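Local coordinates for methyltransferase domain-containing protein (Pyrococcus horikoshii, PDB 1VE3) that probably acts as an S-adenosylmethionine-dependent methyltransferase, binding S-adenosylmethionine in a Rossmann-like domain, although its methyl acceptor is not known, at residues A[107-112]-A[136-141]; A[123-128]-A[201-206]; A[209-214]-A[221-226]. All coordinates share one frame; numbering follows the deposited sequence.

Interaction 1 of 3, residues A[107-112]-A[136-141]. With SAM (S-adenosylmethionine), chain C.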
# COMPACT_ATOMS: atom_id res chain seq x y z
N VAL A 107 -7.29 20.71 -9.07
CA VAL A 107 -7.85 20.55 -7.75
C VAL A 107 -8.20 19.08 -7.67
O VAL A 107 -9.03 18.60 -8.45
CB VAL A 107 -9.14 21.38 -7.57
CG1 VAL A 107 -9.83 20.99 -6.28
CG2 VAL A 107 -8.81 22.86 -7.56
N ILE A 108 -7.55 18.35 -6.77
CA ILE A 108 -7.83 16.93 -6.62
C ILE A 108 -8.63 16.74 -5.35
O ILE A 108 -8.40 17.43 -4.35
CB ILE A 108 -6.54 16.08 -6.59
CG1 ILE A 108 -5.70 16.43 -5.36
CG2 ILE A 108 -5.75 16.32 -7.86
CD1 ILE A 108 -4.43 15.59 -5.23
N PHE A 109 -9.57 15.80 -5.40
CA PHE A 109 -10.49 15.53 -4.30
C PHE A 109 -10.65 14.00 -4.26
O PHE A 109 -11.39 13.41 -5.06
CB PHE A 109 -11.81 16.25 -4.62
CG PHE A 109 -12.83 16.23 -3.52
CD1 PHE A 109 -12.49 16.60 -2.23
CD2 PHE A 109 -14.15 15.91 -3.80
CE1 PHE A 109 -13.45 16.66 -1.23
CE2 PHE A 109 -15.13 15.96 -2.81
CZ PHE A 109 -14.77 16.34 -1.52
N ILE A 110 -9.94 13.37 -3.33
CA ILE A 110 -9.93 11.92 -3.23
C ILE A 110 -10.53 11.29 -1.98
O ILE A 110 -10.26 11.73 -0.87
CB ILE A 110 -8.46 11.41 -3.40
CG1 ILE A 110 -7.93 11.85 -4.77
CG2 ILE A 110 -8.40 9.90 -3.22
CD1 ILE A 110 -6.48 11.48 -5.02
N ASP A 111 -11.33 10.24 -2.18
CA ASP A 111 -11.96 9.50 -1.08
C ASP A 111 -12.46 10.38 0.07
O ASP A 111 -12.12 10.12 1.22
CB ASP A 111 -10.97 8.49 -0.48
CG ASP A 111 -10.67 7.31 -1.40
OD1 ASP A 111 -11.63 6.68 -1.89
OD2 ASP A 111 -9.47 7.00 -1.61
N SER A 112 -13.26 11.40 -0.21
CA SER A 112 -13.71 12.27 0.87
C SER A 112 -15.19 12.61 0.95
O SER A 112 -15.63 13.20 1.94
CB SER A 112 -12.93 13.59 0.86
OG SER A 112 -11.54 13.36 0.99
N GLY A 136 -8.39 25.12 -16.08
CA GLY A 136 -8.01 24.11 -15.10
C GLY A 136 -8.83 22.84 -15.12
O GLY A 136 -9.77 22.70 -15.91
N LYS A 137 -8.47 21.90 -14.25
CA LYS A 137 -9.18 20.63 -14.17
C LYS A 137 -9.49 20.18 -12.75
O LYS A 137 -8.64 20.25 -11.87
CB LYS A 137 -8.38 19.55 -14.91
CG LYS A 137 -8.32 19.81 -16.41
CD LYS A 137 -7.11 19.22 -17.08
CE LYS A 137 -7.34 17.78 -17.52
NZ LYS A 137 -6.21 17.31 -18.37
N PHE A 138 -10.72 19.73 -12.54
CA PHE A 138 -11.18 19.22 -11.25
C PHE A 138 -11.13 17.71 -11.38
O PHE A 138 -11.81 17.15 -12.23
CB PHE A 138 -12.62 19.66 -10.97
CG PHE A 138 -13.20 19.10 -9.69
CD1 PHE A 138 -14.55 18.76 -9.62
CD2 PHE A 138 -12.41 18.96 -8.55
CE1 PHE A 138 -15.10 18.27 -8.43
CE2 PHE A 138 -12.96 18.48 -7.36
CZ PHE A 138 -14.31 18.13 -7.30
N ILE A 139 -10.32 17.05 -10.56
CA ILE A 139 -10.21 15.59 -10.63
C ILE A 139 -10.59 14.93 -9.31
O ILE A 139 -9.89 15.10 -8.31
CB ILE A 139 -8.77 15.17 -11.01
CG1 ILE A 139 -8.43 15.69 -12.40
CG2 ILE A 139 -8.63 13.65 -10.94
CD1 ILE A 139 -6.99 15.45 -12.81
N MSE A 140 -11.70 14.19 -9.30
CA MSE A 140 -12.10 13.53 -8.06
C MSE A 140 -12.27 12.02 -8.19
O MSE A 140 -12.57 11.48 -9.26
CB MSE A 140 -13.37 14.19 -7.46
CG MSE A 140 -14.73 13.72 -7.96
SE MSE A 140 -16.21 14.35 -6.77
CE MSE A 140 -16.40 12.78 -5.69
N TYR A 141 -12.02 11.33 -7.09
CA TYR A 141 -12.15 9.89 -7.03
C TYR A 141 -13.09 9.60 -5.88
O TYR A 141 -12.91 10.11 -4.77
CB TYR A 141 -10.79 9.24 -6.76
CG TYR A 141 -10.90 7.76 -6.47
CD1 TYR A 141 -11.10 6.83 -7.49
CD2 TYR A 141 -10.82 7.29 -5.16
CE1 TYR A 141 -11.22 5.47 -7.20
CE2 TYR A 141 -10.94 5.94 -4.87
CZ TYR A 141 -11.14 5.03 -5.89
OH TYR A 141 -11.27 3.69 -5.58
N SAM C . -7.64 13.03 0.23
CA SAM C . -7.28 12.20 1.42
C SAM C . -6.55 10.95 0.96
O SAM C . -5.60 10.54 1.64
OXT SAM C . -6.99 10.41 -0.11
CB SAM C . -8.55 11.81 2.11
CG SAM C . -8.38 11.52 3.51
SD SAM C . -9.93 11.02 4.38
CE SAM C . -10.45 9.62 3.63
C5' SAM C . -11.04 12.42 4.17
C4' SAM C . -10.56 13.85 4.75
O4' SAM C . -11.59 14.86 4.47
C3' SAM C . -10.46 13.89 6.26
O3' SAM C . -8.96 14.04 6.37
C2' SAM C . -11.03 15.16 6.79
O2' SAM C . -10.44 15.93 7.79
C1' SAM C . -11.38 15.87 5.43
N9 SAM C . -12.54 16.76 5.53
C8 SAM C . -13.84 16.55 5.99
N7 SAM C . -14.60 17.62 5.91
C5 SAM C . -13.80 18.57 5.37
C6 SAM C . -13.98 19.97 5.00
N6 SAM C . -15.15 20.62 5.18
N1 SAM C . -12.90 20.69 4.45
C2 SAM C . -11.69 20.07 4.26
N3 SAM C . -11.41 18.77 4.56
C4 SAM C . -12.51 18.06 5.12
O HOH W 1 -13.79 12.40 -2.68
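Phe109 and Met140, the latter a selenomethionine, lie side by side on adjacent parallel strands of the Rossmann-like sheet of a class I methyltransferase fold. The strands run 11° apart, joined by alternating backbone bonds from Val107 N to Lys137 O through Tyr141 N to Phe109 O. Phe109 lies on the sheet face it shares with Phe138 and Met140; CG is anti to its backbone N (chi1 -172°). Its CB meets Phe138 CE2 at 3.7 Å and Met140 CB at 3.8 Å. Further out, Phe109 CD2 lies 3.9 Å from Met140 SE, which sits in the ring plane at the edge, a Met-aromatic contact. Water 1 lies over one ring face near the rim, and Leu121 of helix 118-131 also packs on this side chain. Past the strand end, Asp111 N bonds Tyr141 O, while the same water links Ser112 N to Tyr141 O. Ile110 O accepts two bonds, from the amino N of S-adenosylmethionine at 3.1 Å and from Ser112 OG. Asp111 OD2 pairs with Arg24, itself a ligand-binding residue. The carboxylate stands 89° to the Tyr141 ring, with Asp111 OD1 3.1 Å from Tyr141 CE2 at the ring edge.

Interaction 2 of 3, residues A[123-128]-A[201-206]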
# COMPACT_ATOMS: atom_id res chain seq x y z
N GLN A 123 -21.71 23.09 -1.94
CA GLN A 123 -20.86 24.23 -1.63
C GLN A 123 -19.41 23.98 -2.06
O GLN A 123 -18.74 24.87 -2.57
CB GLN A 123 -20.89 24.54 -0.12
CG GLN A 123 -22.30 24.59 0.47
CD GLN A 123 -22.31 24.54 1.99
OE1 GLN A 123 -21.62 23.72 2.61
NE2 GLN A 123 -23.11 25.40 2.61
N VAL A 124 -18.93 22.75 -1.84
CA VAL A 124 -17.57 22.41 -2.23
C VAL A 124 -17.38 22.54 -3.74
O VAL A 124 -16.42 23.17 -4.20
CB VAL A 124 -17.21 20.98 -1.81
CG1 VAL A 124 -15.85 20.59 -2.38
CG2 VAL A 124 -17.20 20.87 -0.29
N PHE A 125 -18.30 21.95 -4.51
CA PHE A 125 -18.20 22.03 -5.97
C PHE A 125 -18.21 23.48 -6.43
O PHE A 125 -17.47 23.84 -7.35
CB PHE A 125 -19.36 21.28 -6.64
CG PHE A 125 -19.22 19.78 -6.64
CD1 PHE A 125 -18.06 19.16 -6.17
CD2 PHE A 125 -20.25 18.98 -7.11
CE1 PHE A 125 -17.93 17.77 -6.18
CE2 PHE A 125 -20.14 17.59 -7.12
CZ PHE A 125 -18.98 16.98 -6.65
N LYS A 126 -19.05 24.30 -5.81
CA LYS A 126 -19.14 25.71 -6.16
C LYS A 126 -17.79 26.38 -5.91
O LYS A 126 -17.28 27.11 -6.76
CB LYS A 126 -20.24 26.40 -5.35
CG LYS A 126 -20.66 27.74 -5.91
CD LYS A 126 -21.87 28.30 -5.17
CE LYS A 126 -23.05 27.36 -5.25
NZ LYS A 126 -24.23 27.88 -4.50
N GLU A 127 -17.21 26.12 -4.74
CA GLU A 127 -15.92 26.68 -4.38
C GLU A 127 -14.80 26.19 -5.30
O GLU A 127 -13.90 26.96 -5.66
CB GLU A 127 -15.57 26.35 -2.93
CG GLU A 127 -16.15 27.32 -1.93
CD GLU A 127 -15.58 28.71 -2.11
OE1 GLU A 127 -14.47 28.97 -1.61
OE2 GLU A 127 -16.24 29.54 -2.78
N VAL A 128 -14.85 24.92 -5.68
CA VAL A 128 -13.84 24.34 -6.55
C VAL A 128 -13.85 25.06 -7.90
O VAL A 128 -12.81 25.44 -8.43
CB VAL A 128 -14.09 22.84 -6.79
CG1 VAL A 128 -13.13 22.32 -7.86
CG2 VAL A 128 -13.92 22.06 -5.48
N LEU A 201 -24.96 14.59 -11.00
CA LEU A 201 -26.02 15.63 -10.92
C LEU A 201 -25.58 17.01 -10.32
O LEU A 201 -25.89 18.07 -10.85
CB LEU A 201 -27.19 15.06 -10.10
CG LEU A 201 -28.42 15.98 -10.13
CD1 LEU A 201 -28.85 16.34 -11.55
CD2 LEU A 201 -29.64 15.34 -9.47
N LEU A 202 -24.86 16.92 -9.19
CA LEU A 202 -24.47 18.16 -8.54
C LEU A 202 -23.32 18.66 -9.38
O LEU A 202 -23.16 19.87 -9.52
CB LEU A 202 -24.08 17.90 -7.12
CG LEU A 202 -25.23 17.63 -6.13
CD1 LEU A 202 -24.67 17.47 -4.71
CD2 LEU A 202 -26.22 18.78 -6.16
N ALA A 203 -22.50 17.75 -9.90
CA ALA A 203 -21.36 18.16 -10.71
C ALA A 203 -21.82 18.91 -11.96
O ALA A 203 -21.20 19.90 -12.36
CB ALA A 203 -20.52 16.94 -11.10
N LYS A 204 -22.92 18.45 -12.56
CA LYS A 204 -23.46 19.07 -13.78
C LYS A 204 -23.85 20.54 -13.62
O LYS A 204 -24.05 21.24 -14.62
CB LYS A 204 -24.67 18.28 -14.28
CG LYS A 204 -24.36 16.90 -14.83
CD LYS A 204 -25.62 16.22 -15.33
CE LYS A 204 -25.34 14.83 -15.90
NZ LYS A 204 -24.47 14.85 -17.12
N LEU A 205 -23.96 21.01 -12.38
CA LEU A 205 -24.32 22.40 -12.15
C LEU A 205 -23.10 23.31 -12.30
O LEU A 205 -23.24 24.51 -12.55
CB LEU A 205 -24.89 22.60 -10.74
CG LEU A 205 -26.04 21.72 -10.24
CD1 LEU A 205 -26.57 22.28 -8.92
CD2 LEU A 205 -27.16 21.67 -11.28
N TYR A 206 -21.91 22.74 -12.16
CA TYR A 206 -20.69 23.53 -12.22
C TYR A 206 -19.65 23.08 -13.24
O TYR A 206 -18.78 23.86 -13.61
CB TYR A 206 -20.04 23.56 -10.84
CG TYR A 206 -21.00 23.94 -9.73
CD1 TYR A 206 -21.50 25.23 -9.63
CD2 TYR A 206 -21.48 22.98 -8.84
CE1 TYR A 206 -22.44 25.57 -8.67
CE2 TYR A 206 -22.42 23.30 -7.87
CZ TYR A 206 -22.90 24.60 -7.79
OH TYR A 206 -23.86 24.93 -6.86
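Phe125 and Lys126 of helix 118-131 pack against Tyr206 of segment 201-206, a largely apolar contact between two elements on one face of the Rossmann-like sheet. The Tyr206 ring lies against the helix backbone: Lys126 CA sits over the ring centre, 4.1 Å above its plane, and Phe125 C lies over the same face. At one side of the ring, Phe125 CB touches Tyr206 CD2 at 3.5 Å. On the same face as Phe125 C, Lys126 runs toward the CE1-CZ end of the ring, with Lys126 CB 4.0 Å from Tyr206 CZ and Lys126 CG 3.9 Å from Tyr206 CE1. Its CG is anti to the backbone N, and the bend at chi3 (-59°) turns CE back beside the phenol, where the distance from Lys126 CE to Tyr206 OH, 3.0 Å, is short. The Phe125 ring reaches Leu202 and Ala203, where Phe125 CE2 lies 3.7 Å from Ala203 N, and CD2 meets Leu202 C at the ring edge. The side chains of Leu202 and Ala203 add apolar contacts through their CB atoms, both to Phe125 CE2.

Outside this shell, Leu205 CB lies over the opposite face of the Tyr206 ring, toward its rim, so that the ring is held from both sides. Two i to i+3 bonds, Leu205 N to Leu202 O and Tyr206 N to Ala203 O, bend the chain, and Tyr206 comes to lie beside helix 118-131. Backbone bonding to Lys227 fixes Tyr206 further. Behind Phe125 is Met140 of strand 136-143. The phenol is anchored one helical turn before Lys126, where Tyr206 OH is hydrogen-bonded to Asn122 ND2.

Interaction 3 of 3, residues A[209-214]-A[221-226]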
# COMPACT_ATOMS: atom_id res chain seq x y z
N LYS A 209 -17.90 17.13 -18.00
CA LYS A 209 -16.88 16.12 -17.80
C LYS A 209 -15.97 15.87 -18.99
O LYS A 209 -16.41 15.69 -20.13
CB LYS A 209 -17.49 14.79 -17.33
CG LYS A 209 -18.37 14.09 -18.31
CD LYS A 209 -18.51 12.61 -17.94
CE LYS A 209 -19.05 12.43 -16.52
NZ LYS A 209 -19.34 11.00 -16.22
N GLU A 210 -14.67 15.90 -18.69
CA GLU A 210 -13.61 15.67 -19.67
C GLU A 210 -13.43 14.17 -19.90
O GLU A 210 -13.42 13.71 -21.03
CB GLU A 210 -12.29 16.28 -19.17
CG GLU A 210 -11.14 16.22 -20.17
CD GLU A 210 -9.87 16.86 -19.64
OE1 GLU A 210 -9.94 17.97 -19.08
OE2 GLU A 210 -8.78 16.26 -19.79
N ALA A 211 -13.30 13.41 -18.81
CA ALA A 211 -13.11 11.97 -18.90
C ALA A 211 -13.61 11.26 -17.64
O ALA A 211 -13.94 11.90 -16.65
CB ALA A 211 -11.64 11.66 -19.12
N GLU A 212 -13.64 9.93 -17.70
CA GLU A 212 -14.08 9.13 -16.56
C GLU A 212 -13.49 7.73 -16.63
O GLU A 212 -13.58 7.06 -17.65
CB GLU A 212 -15.60 9.06 -16.54
CG GLU A 212 -16.17 8.52 -15.25
CD GLU A 212 -17.60 8.96 -15.03
OE1 GLU A 212 -18.50 8.47 -15.74
OE2 GLU A 212 -17.82 9.81 -14.14
N GLU A 213 -12.88 7.30 -15.53
CA GLU A 213 -12.27 5.98 -15.45
C GLU A 213 -12.94 5.15 -14.36
O GLU A 213 -13.09 5.63 -13.23
CB GLU A 213 -10.78 6.10 -15.11
CG GLU A 213 -9.94 6.96 -16.05
CD GLU A 213 -9.47 6.22 -17.30
OE1 GLU A 213 -9.42 4.97 -17.28
OE2 GLU A 213 -9.13 6.90 -18.29
N LYS A 214 -13.33 3.93 -14.68
CA LYS A 214 -13.95 3.06 -13.69
C LYS A 214 -12.83 2.33 -12.95
O LYS A 214 -11.96 1.72 -13.57
CB LYS A 214 -14.89 2.06 -14.35
CG LYS A 214 -15.76 1.30 -13.35
CD LYS A 214 -16.98 0.69 -14.02
CE LYS A 214 -17.98 0.19 -12.99
NZ LYS A 214 -19.22 -0.34 -13.63
N LEU A 221 -12.91 7.62 -11.21
CA LEU A 221 -11.99 8.74 -11.26
C LEU A 221 -12.61 9.60 -12.35
O LEU A 221 -12.72 9.16 -13.49
CB LEU A 221 -10.59 8.31 -11.70
CG LEU A 221 -9.66 9.51 -11.85
CD1 LEU A 221 -9.20 9.97 -10.48
CD2 LEU A 221 -8.47 9.13 -12.71
N THR A 222 -13.02 10.81 -12.00
CA THR A 222 -13.64 11.70 -12.98
C THR A 222 -12.86 12.98 -13.20
O THR A 222 -12.35 13.58 -12.26
CB THR A 222 -15.07 12.08 -12.55
OG1 THR A 222 -15.85 10.90 -12.36
CG2 THR A 222 -15.72 12.94 -13.62
N VAL A 223 -12.76 13.40 -14.46
CA VAL A 223 -12.05 14.63 -14.80
C VAL A 223 -13.07 15.68 -15.26
O VAL A 223 -13.79 15.47 -16.23
CB VAL A 223 -11.01 14.38 -15.92
CG1 VAL A 223 -10.27 15.67 -16.25
CG2 VAL A 223 -10.00 13.32 -15.44
N TYR A 224 -13.12 16.80 -14.55
CA TYR A 224 -14.07 17.87 -14.86
C TYR A 224 -13.42 19.19 -15.27
O TYR A 224 -12.32 19.51 -14.83
CB TYR A 224 -14.97 18.13 -13.64
CG TYR A 224 -16.03 17.08 -13.38
CD1 TYR A 224 -17.09 16.90 -14.27
CD2 TYR A 224 -15.98 16.28 -12.24
CE1 TYR A 224 -18.07 15.95 -14.03
CE2 TYR A 224 -16.97 15.33 -11.99
CZ TYR A 224 -18.01 15.17 -12.89
OH TYR A 224 -18.99 14.24 -12.65
N ASN A 225 -14.13 19.94 -16.10
CA ASN A 225 -13.67 21.26 -16.54
C ASN A 225 -14.72 22.24 -16.05
O ASN A 225 -15.92 22.00 -16.20
CB ASN A 225 -13.58 21.31 -18.07
CG ASN A 225 -12.57 20.32 -18.63
OD1 ASN A 225 -12.71 19.86 -19.75
ND2 ASN A 225 -11.54 20.01 -17.84
N PRO A 226 -14.29 23.36 -15.44
CA PRO A 226 -15.19 24.39 -14.92
C PRO A 226 -15.95 25.16 -15.99
O PRO A 226 -15.47 25.32 -17.11
CB PRO A 226 -14.25 25.28 -14.12
CG PRO A 226 -13.00 25.21 -14.92
CD PRO A 226 -12.89 23.74 -15.22
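The Tyr224 ring meets Lys209 obliquely, with Lys209 CB 3.5 Å from Tyr224 CE1, while Thr222 CG2 sits close over one face, toward the rim. The Glu210 and Asn225 side chains cross at about a right angle, their carboxylate and amide planes 41° apart: Asn225 ND2 gives a 2.9 Å bond to the anti lone pair of Glu210 OE1, which lies in the amide plane. Both pairs belong to an antiparallel beta hairpin with a classic bulge, Glu210 and Ala211 facing Val223. There Val223 O receives Glu210 N at 2.6 Å and, weakly, Ala211 N at 3.3 Å. Glu210 CB points toward the partner strand and packs on Val223 CG1 at 3.6 Å, with CG anti to the backbone N (chi1 -175°) and the chain extended to Asn225. An alanine in place of Asn225 would probably leave Glu210 OE1 without its amide donor and the carboxylate freer to turn about its salt bridge to Lys137. On the tyrosine's face, Thr222 OG1 donates to Glu212 OE2 at 2.9 Å, while Glu212 OE1 pairs with Lys209 NZ at 2.7 Å and with Lys196. Glu212 OE2 lies near Glu200 OE2, so these partners probably offset the repulsion of like charges.

Overall arrangement
Interactions 1 and 3 belong to one mixed sheet: strand 136-143 adjoins strand 219-226, with Phe138 O 2.7 Å from Tyr224 N and Met140 O 2.9 Å from Thr222 N, both probable hydrogen bonds. Their centres are about 9 Å apart. Interaction 2 packs on one face of this sheet, its centre about 12 Å from that of interaction 1; Phe125 CZ lies 3.8 Å from Met140 SE and Val128 CG1 3.5 Å from Phe138 CD2. Ala203 CB touches Tyr224 OH at 3.5 Å, joining interactions 2 and 3. S-adenosylmethionine contacts interaction 1 directly, whereas the side chains of Phe125 and Leu221 stand about 12 Å and 11 Å from a bound ligand.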